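Threonine--tRNA ligase catalytic subunit (Aeropyrum pernix, PDB 3A32) catalyses the ATP-dependent attachment of threonine to tRNA(Thr), probably without being able to deacylate mischarged seryl-tRNA(Thr). Local coordinates at residues 357-360 with 361-365; 401-405 with 406-410. All blocks are in the same frame, centred on the assembly; numbering follows the deposited sequence.

In the fold
From the N terminus, strand 341-347 leads into helix 353-369, where interaction 1 joins successive turns, 357-360 and 361-365. After strand 373-380 and helix 384-393, the chain enters strand 399-403, and interaction 2 closes the turn from its end into helix 405-410. Both contacts are local and lie in series, so neither encloses or crosses the other. Their centres are about 12 Å apart, and they meet through Ile-403: its CD1 is 3.6 Å from Ala-360 CA, and its CG2 lies 3.7 Å from Leu-359 CD2. Helix 353-369 is thereby seated on strand 399-403 within the anticodon-binding domain, away from the zinc site.

Interaction 1: 357-360 with 361-365; sequences EDLA and SSIAK
Asp-358 O is gripped twice by Ser-362, once by its backbone N at 3.0 Å and once by its OG, also at 3.0 Å from Asp-358 O. The two donors arrive from opposite faces of the carbonyl plane, N lying 36° out of it and OG tilted by 21°. The hydroxyl can fold back in this way because Ser-362 OG sits beside its own backbone N (chi1 -66°), which turns it toward the preceding turn and gives it an acceptor within the helix. The neighbouring carbonyls each take one amide: Glu-357 O accepts Ser-361 N, Leu-359 O accepts Ile-363 N at 2.8 Å, and Ala-360 O accepts Ala-364 N. Glu-357 OE1 is salt-bridged to Lys-347, and Glu-357 OE2 comes to 4.0 Å from Ser-361 CB. On the buried side, Ile-363 CD1 packs against Leu-359 CG at 3.8 Å, the two side chains crossing obliquely. Ile-363 also reaches helix 435-457, while Ala-360 rests on strand 341-347 and Ala-364 on strand 373-380. These four i to i+4 amide bonds are those of a regular alpha-helix, here the crossover helix of the beta-alpha-beta unit 341-347, 353-369, 373-380 in the anticodon-binding domain.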
ATOM      1  N   GLU A 357     -12.923  -3.583 -35.333  1.00 17.92           N
ATOM      2  CA  GLU A 357     -12.036  -2.601 -34.729  1.00 19.18           C
ATOM      3  C   GLU A 357     -12.814  -1.748 -33.738  1.00 18.72           C
ATOM      4  O   GLU A 357     -12.346  -1.552 -32.623  1.00 18.87           O
ATOM      5  CB  GLU A 357     -11.281  -1.779 -35.800  1.00 20.04           C
ATOM      6  CG  GLU A 357     -10.593  -0.488 -35.274  1.00 24.63           C
ATOM      7  CD  GLU A 357      -9.385  -0.764 -34.351  1.00 31.09           C
ATOM      8  OE1 GLU A 357      -8.691  -1.798 -34.549  1.00 35.37           O
ATOM      9  OE2 GLU A 357      -9.121   0.056 -33.429  1.00 32.82           O
ATOM     10  N   ASP A 358     -14.009  -1.297 -34.113  1.00 18.08           N
ATOM     11  CA  ASP A 358     -14.838  -0.527 -33.217  1.00 17.71           C
ATOM     12  C   ASP A 358     -15.343  -1.335 -32.004  1.00 16.59           C
ATOM     13  O   ASP A 358     -15.430  -0.804 -30.911  1.00 16.28           O
ATOM     14  CB  ASP A 358     -16.022   0.126 -33.964  1.00 19.66           C
ATOM     15  CG  ASP A 358     -15.568   1.160 -35.054  1.00 24.19           C
ATOM     16  OD1 ASP A 358     -14.356   1.503 -35.170  1.00 29.79           O
ATOM     17  OD2 ASP A 358     -16.447   1.639 -35.806  1.00 27.68           O
ATOM     18  N   LEU A 359     -15.714  -2.593 -32.198  1.00 14.76           N
ATOM     19  CA  LEU A 359     -16.079  -3.460 -31.074  1.00 14.08           C
ATOM     20  C   LEU A 359     -14.929  -3.672 -30.071  1.00 13.61           C
ATOM     21  O   LEU A 359     -15.095  -3.436 -28.870  1.00 14.68           O
ATOM     22  CB  LEU A 359     -16.690  -4.802 -31.552  1.00 13.93           C
ATOM     23  CG  LEU A 359     -17.373  -5.676 -30.473  1.00 13.63           C
ATOM     24  CD1 LEU A 359     -18.516  -4.971 -29.763  1.00 12.44           C
ATOM     25  CD2 LEU A 359     -17.824  -7.064 -31.019  1.00 11.91           C
ATOM     26  N   ALA A 360     -13.769  -4.096 -30.570  1.00 13.50           N
ATOM     27  CA  ALA A 360     -12.571  -4.332 -29.753  1.00 13.31           C
ATOM     28  C   ALA A 360     -12.165  -3.097 -28.944  1.00 13.52           C
ATOM     29  O   ALA A 360     -12.013  -3.144 -27.717  1.00 14.18           O
ATOM     30  CB  ALA A 360     -11.396  -4.798 -30.653  1.00 12.15           C
ATOM     31  N   SER A 361     -11.990  -1.999 -29.659  1.00 12.83           N
ATOM     32  CA  SER A 361     -11.687  -0.708 -29.102  1.00 13.03           C
ATOM     33  C   SER A 361     -12.702  -0.248 -28.030  1.00 11.98           C
ATOM     34  O   SER A 361     -12.305   0.167 -26.922  1.00 10.42           O
ATOM     35  CB  SER A 361     -11.559   0.297 -30.276  1.00 13.87           C
ATOM     36  OG  SER A 361     -11.438   1.631 -29.820  1.00 19.01           O
ATOM     37  N   SER A 362     -14.004  -0.335 -28.324  1.00 11.32           N
ATOM     38  CA  SER A 362     -15.013   0.022 -27.316  1.00 11.48           C
ATOM     39  C   SER A 362     -15.019  -0.899 -26.091  1.00 11.87           C
ATOM     40  O   SER A 362     -15.103  -0.424 -24.952  1.00 11.56           O
ATOM     41  CB  SER A 362     -16.385   0.040 -27.910  1.00 12.11           C
ATOM     42  OG  SER A 362     -16.455   1.067 -28.844  1.00 13.59           O
ATOM     43  N   ILE A 363     -14.948  -2.213 -26.316  1.00 12.44           N
ATOM     44  CA  ILE A 363     -14.819  -3.158 -25.188  1.00 13.02           C
ATOM     45  C   ILE A 363     -13.577  -2.803 -24.357  1.00 12.77           C
ATOM     46  O   ILE A 363     -13.674  -2.681 -23.154  1.00 14.62           O
ATOM     47  CB  ILE A 363     -14.794  -4.661 -25.636  1.00 13.26           C
ATOM     48  CG1 ILE A 363     -16.170  -5.082 -26.210  1.00 13.43           C
ATOM     49  CG2 ILE A 363     -14.348  -5.587 -24.448  1.00 11.81           C
ATOM     50  CD1 ILE A 363     -16.180  -6.455 -26.952  1.00 12.46           C
ATOM     51  N   ALA A 364     -12.430  -2.599 -24.998  1.00 12.56           N
ATOM     52  CA  ALA A 364     -11.195  -2.242 -24.283  1.00 11.87           C
ATOM     53  C   ALA A 364     -11.388  -1.016 -23.429  1.00 12.19           C
ATOM     54  O   ALA A 364     -11.093  -1.057 -22.222  1.00 12.35           O
ATOM     55  CB  ALA A 364     -10.028  -2.044 -25.250  1.00 10.35           C
ATOM     56  N   LYS A 365     -11.900   0.066 -24.025  1.00 12.73           N
ATOM     57  CA  LYS A 365     -12.173   1.302 -23.270  1.00 14.22           C
ATOM     58  C   LYS A 365     -13.127   1.062 -22.119  1.00 11.85           C
ATOM     59  O   LYS A 365     -12.925   1.595 -21.034  1.00 10.61           O
ATOM     60  CB  LYS A 365     -12.770   2.421 -24.148  1.00 14.65           C
ATOM     61  CG  LYS A 365     -11.794   3.081 -25.107  1.00 19.34           C
ATOM     62  CD  LYS A 365     -12.549   4.011 -26.155  1.00 19.71           C
ATOM     63  CE  LYS A 365     -11.647   4.360 -27.372  1.00 26.07           C
ATOM     64  NZ  LYS A 365     -10.194   3.976 -27.190  1.00 28.49           N
TER

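Interaction 2: 401-405 with 406-410; sequences VFIGA and KEVRE. With SO4 (sulfate ion), chain D.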
ATOM      1  N   VAL A 401     -10.125 -12.350 -25.024  1.00  8.62           N
ATOM      2  CA  VAL A 401     -11.418 -12.056 -25.697  1.00  8.66           C
ATOM      3  C   VAL A 401     -11.124 -11.937 -27.185  1.00  8.43           C
ATOM      4  O   VAL A 401     -10.373 -11.067 -27.600  1.00  8.14           O
ATOM      5  CB  VAL A 401     -12.121 -10.765 -25.137  1.00  9.00           C
ATOM      6  CG1 VAL A 401     -13.459 -10.480 -25.857  1.00  6.72           C
ATOM      7  CG2 VAL A 401     -12.340 -10.885 -23.594  1.00  9.26           C
ATOM      8  N   PHE A 402     -11.630 -12.875 -27.962  1.00  8.40           N
ATOM      9  CA  PHE A 402     -11.349 -12.911 -29.397  1.00  9.22           C
ATOM     10  C   PHE A 402     -12.469 -12.258 -30.146  1.00  9.77           C
ATOM     11  O   PHE A 402     -13.636 -12.656 -30.002  1.00 11.01           O
ATOM     12  CB  PHE A 402     -11.146 -14.346 -29.908  1.00  7.96           C
ATOM     13  CG  PHE A 402      -9.839 -14.971 -29.438  1.00  9.35           C
ATOM     14  CD1 PHE A 402      -8.638 -14.683 -30.084  1.00  8.45           C
ATOM     15  CD2 PHE A 402      -9.821 -15.828 -28.334  1.00  7.38           C
ATOM     16  CE1 PHE A 402      -7.438 -15.244 -29.651  1.00 11.86           C
ATOM     17  CE2 PHE A 402      -8.626 -16.391 -27.889  1.00 10.06           C
ATOM     18  CZ  PHE A 402      -7.426 -16.119 -28.548  1.00  7.89           C
ATOM     19  N   ILE A 403     -12.136 -11.216 -30.897  1.00 10.05           N
ATOM     20  CA  ILE A 403     -13.148 -10.554 -31.686  1.00 11.10           C
ATOM     21  C   ILE A 403     -12.827 -10.615 -33.164  1.00 11.27           C
ATOM     22  O   ILE A 403     -11.992  -9.881 -33.634  1.00 10.77           O
ATOM     23  CB  ILE A 403     -13.413  -9.123 -31.284  1.00 11.94           C
ATOM     24  CG1 ILE A 403     -13.730  -9.056 -29.776  1.00 11.85           C
ATOM     25  CG2 ILE A 403     -14.636  -8.577 -32.169  1.00 11.05           C
ATOM     26  CD1 ILE A 403     -13.502  -7.769 -29.170  1.00 12.78           C
ATOM     27  N   GLY A 404     -13.480 -11.553 -33.857  1.00 11.37           N
ATOM     28  CA  GLY A 404     -13.393 -11.655 -35.314  1.00 11.71           C
ATOM     29  C   GLY A 404     -14.750 -11.432 -35.999  1.00 10.93           C
ATOM     30  O   GLY A 404     -15.736 -11.044 -35.368  1.00 10.68           O
ATOM     31  N   ALA A 405     -14.765 -11.659 -37.302  1.00 10.42           N
ATOM     32  CA  ALA A 405     -15.951 -11.521 -38.161  1.00  9.63           C
ATOM     33  C   ALA A 405     -17.135 -12.324 -37.622  1.00  9.34           C
ATOM     34  O   ALA A 405     -18.251 -11.858 -37.625  1.00  9.94           O
ATOM     35  CB  ALA A 405     -15.590 -12.009 -39.581  1.00  7.80           C
ATOM     36  N   LYS A 406     -16.881 -13.558 -37.208  1.00  9.97           N
ATOM     37  CA  LYS A 406     -17.879 -14.474 -36.672  1.00 11.58           C
ATOM     38  C   LYS A 406     -18.515 -13.906 -35.398  1.00 10.64           C
ATOM     39  O   LYS A 406     -19.720 -13.978 -35.211  1.00 11.12           O
ATOM     40  CB  LYS A 406     -17.192 -15.820 -36.360  1.00 10.53           C
ATOM     41  CG  LYS A 406     -18.182 -16.940 -36.017  1.00 16.33           C
ATOM     42  CD  LYS A 406     -17.515 -18.359 -35.865  1.00 17.93           C
ATOM     43  CE  LYS A 406     -16.466 -18.687 -36.980  1.00 25.79           C
ATOM     44  NZ  LYS A 406     -16.550 -20.119 -37.582  1.00 28.00           N
ATOM     45  N   GLU A 407     -17.688 -13.376 -34.496  1.00 10.10           N
ATOM     46  CA  GLU A 407     -18.155 -12.774 -33.243  1.00 10.23           C
ATOM     47  C   GLU A 407     -19.033 -11.565 -33.495  1.00  9.68           C
ATOM     48  O   GLU A 407     -20.059 -11.386 -32.865  1.00  8.63           O
ATOM     49  CB  GLU A 407     -16.965 -12.344 -32.339  1.00  9.72           C
ATOM     50  CG  GLU A 407     -16.198 -13.512 -31.711  1.00 11.08           C
ATOM     51  CD  GLU A 407     -15.466 -14.352 -32.734  1.00 11.79           C
ATOM     52  OE1 GLU A 407     -14.895 -13.804 -33.713  1.00 13.20           O
ATOM     53  OE2 GLU A 407     -15.483 -15.567 -32.577  1.00 11.39           O
ATOM     54  N   VAL A 408     -18.591 -10.709 -34.387  1.00  9.34           N
ATOM     55  CA  VAL A 408     -19.418  -9.593 -34.795  1.00 10.64           C
ATOM     56  C   VAL A 408     -20.787 -10.055 -35.450  1.00 10.73           C
ATOM     57  O   VAL A 408     -21.857  -9.549 -35.101  1.00 10.82           O
ATOM     58  CB  VAL A 408     -18.618  -8.734 -35.753  1.00 10.24           C
ATOM     59  CG1 VAL A 408     -19.512  -7.818 -36.506  1.00 13.34           C
ATOM     60  CG2 VAL A 408     -17.487  -7.963 -34.982  1.00 13.98           C
ATOM     61  N   ARG A 409     -20.754 -11.004 -36.383  1.00 10.12           N
ATOM     62  CA  ARG A 409     -21.973 -11.373 -37.107  1.00 10.04           C
ATOM     63  C   ARG A 409     -22.937 -12.178 -36.258  1.00 11.13           C
ATOM     64  O   ARG A 409     -24.170 -12.055 -36.394  1.00 10.67           O
ATOM     65  CB  ARG A 409     -21.607 -12.163 -38.348  1.00 10.37           C
ATOM     66  CG  ARG A 409     -20.996 -11.345 -39.444  1.00 10.08           C
ATOM     67  CD  ARG A 409     -20.126 -12.239 -40.334  1.00 10.86           C
ATOM     68  NE  ARG A 409     -19.607 -11.412 -41.423  1.00 11.59           N
ATOM     69  CZ  ARG A 409     -18.728 -11.818 -42.345  1.00 11.92           C
ATOM     70  NH1 ARG A 409     -18.263 -13.065 -42.341  1.00  7.52           N
ATOM     71  NH2 ARG A 409     -18.331 -10.962 -43.283  1.00 13.48           N
ATOM     72  N   GLU A 410     -22.389 -13.006 -35.366  1.00 12.26           N
ATOM     73  CA  GLU A 410     -23.240 -13.868 -34.523  1.00 13.23           C
ATOM     74  C   GLU A 410     -23.577 -13.240 -33.207  1.00 12.70           C
ATOM     75  O   GLU A 410     -24.440 -13.759 -32.478  1.00 13.37           O
ATOM     76  CB  GLU A 410     -22.564 -15.202 -34.270  1.00 13.02           C
ATOM     77  CG  GLU A 410     -22.390 -15.928 -35.557  1.00 17.62           C
ATOM     78  CD  GLU A 410     -21.658 -17.221 -35.421  1.00 23.64           C
ATOM     79  OE1 GLU A 410     -21.322 -17.617 -34.269  1.00 25.17           O
ATOM     80  OE2 GLU A 410     -21.413 -17.824 -36.495  1.00 29.58           O
TER
HETATM   81  S   SO4 D 474     -16.316 -21.494 -33.774  1.00 52.85           S
HETATM   82  O1  SO4 D 474     -16.113 -21.582 -35.216  1.00 54.44           O
HETATM   83  O2  SO4 D 474     -17.607 -22.132 -33.472  1.00 51.31           O
HETATM   84  O3  SO4 D 474     -15.205 -22.163 -33.106  1.00 53.94           O
HETATM   85  O4  SO4 D 474     -16.230 -20.092 -33.361  1.00 52.48           O
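Glu-407 curls back from the first turn of helix 405-410 onto the backbone of Phe-402 and Gly-404. Its CB lies 3.5 Å from Gly-404 O. With CG beside its own backbone N (chi1 -71°), Glu-407 CG comes 3.2 Å from Phe-402 O; the bend at chi2 then brings CD back toward Gly-404 N. At the tip, Glu-407 OE1 accepts Gly-404 N at 2.7 Å, in a bond bent to 137° at the hydrogen. The donor meets OE1 on the anti side of the carboxylate, 28° out of its plane. Gly-404 is the N-cap and Glu-407 stands three residues later, so this is the N3 half of a capping box; the glycine has no side chain to supply the return bond, and a CB there would lie too close to OE1. A leucine in place of Glu-407 would probably leave Gly-404 N without its carboxylate acceptor and the helix start less firmly fixed to the strand.

The helix opens with Val-408 N bonded to Gly-404 O at 3.0 Å and Arg-409 N to Ala-405 O. Val-408 CG2 meets Ile-403 CG2 at 4.1 Å, the side chains crossing at about a right angle, and Ala-405 CB lies over one face of the Arg-409 guanidinium, offset toward its rim. Lys-406 bends outward so that NZ donates to O1 of the sulfate at 2.8 Å; Arg-427 NH1 is also hydrogen-bonded to the sulfate. The sulfate probably came from the crystallisation liquor. Chemically, the carboxylate of Glu-407 probably gains from the positive end of the helix dipole, while Lys-406 and Arg-427 together form a basic spot able to hold an anion.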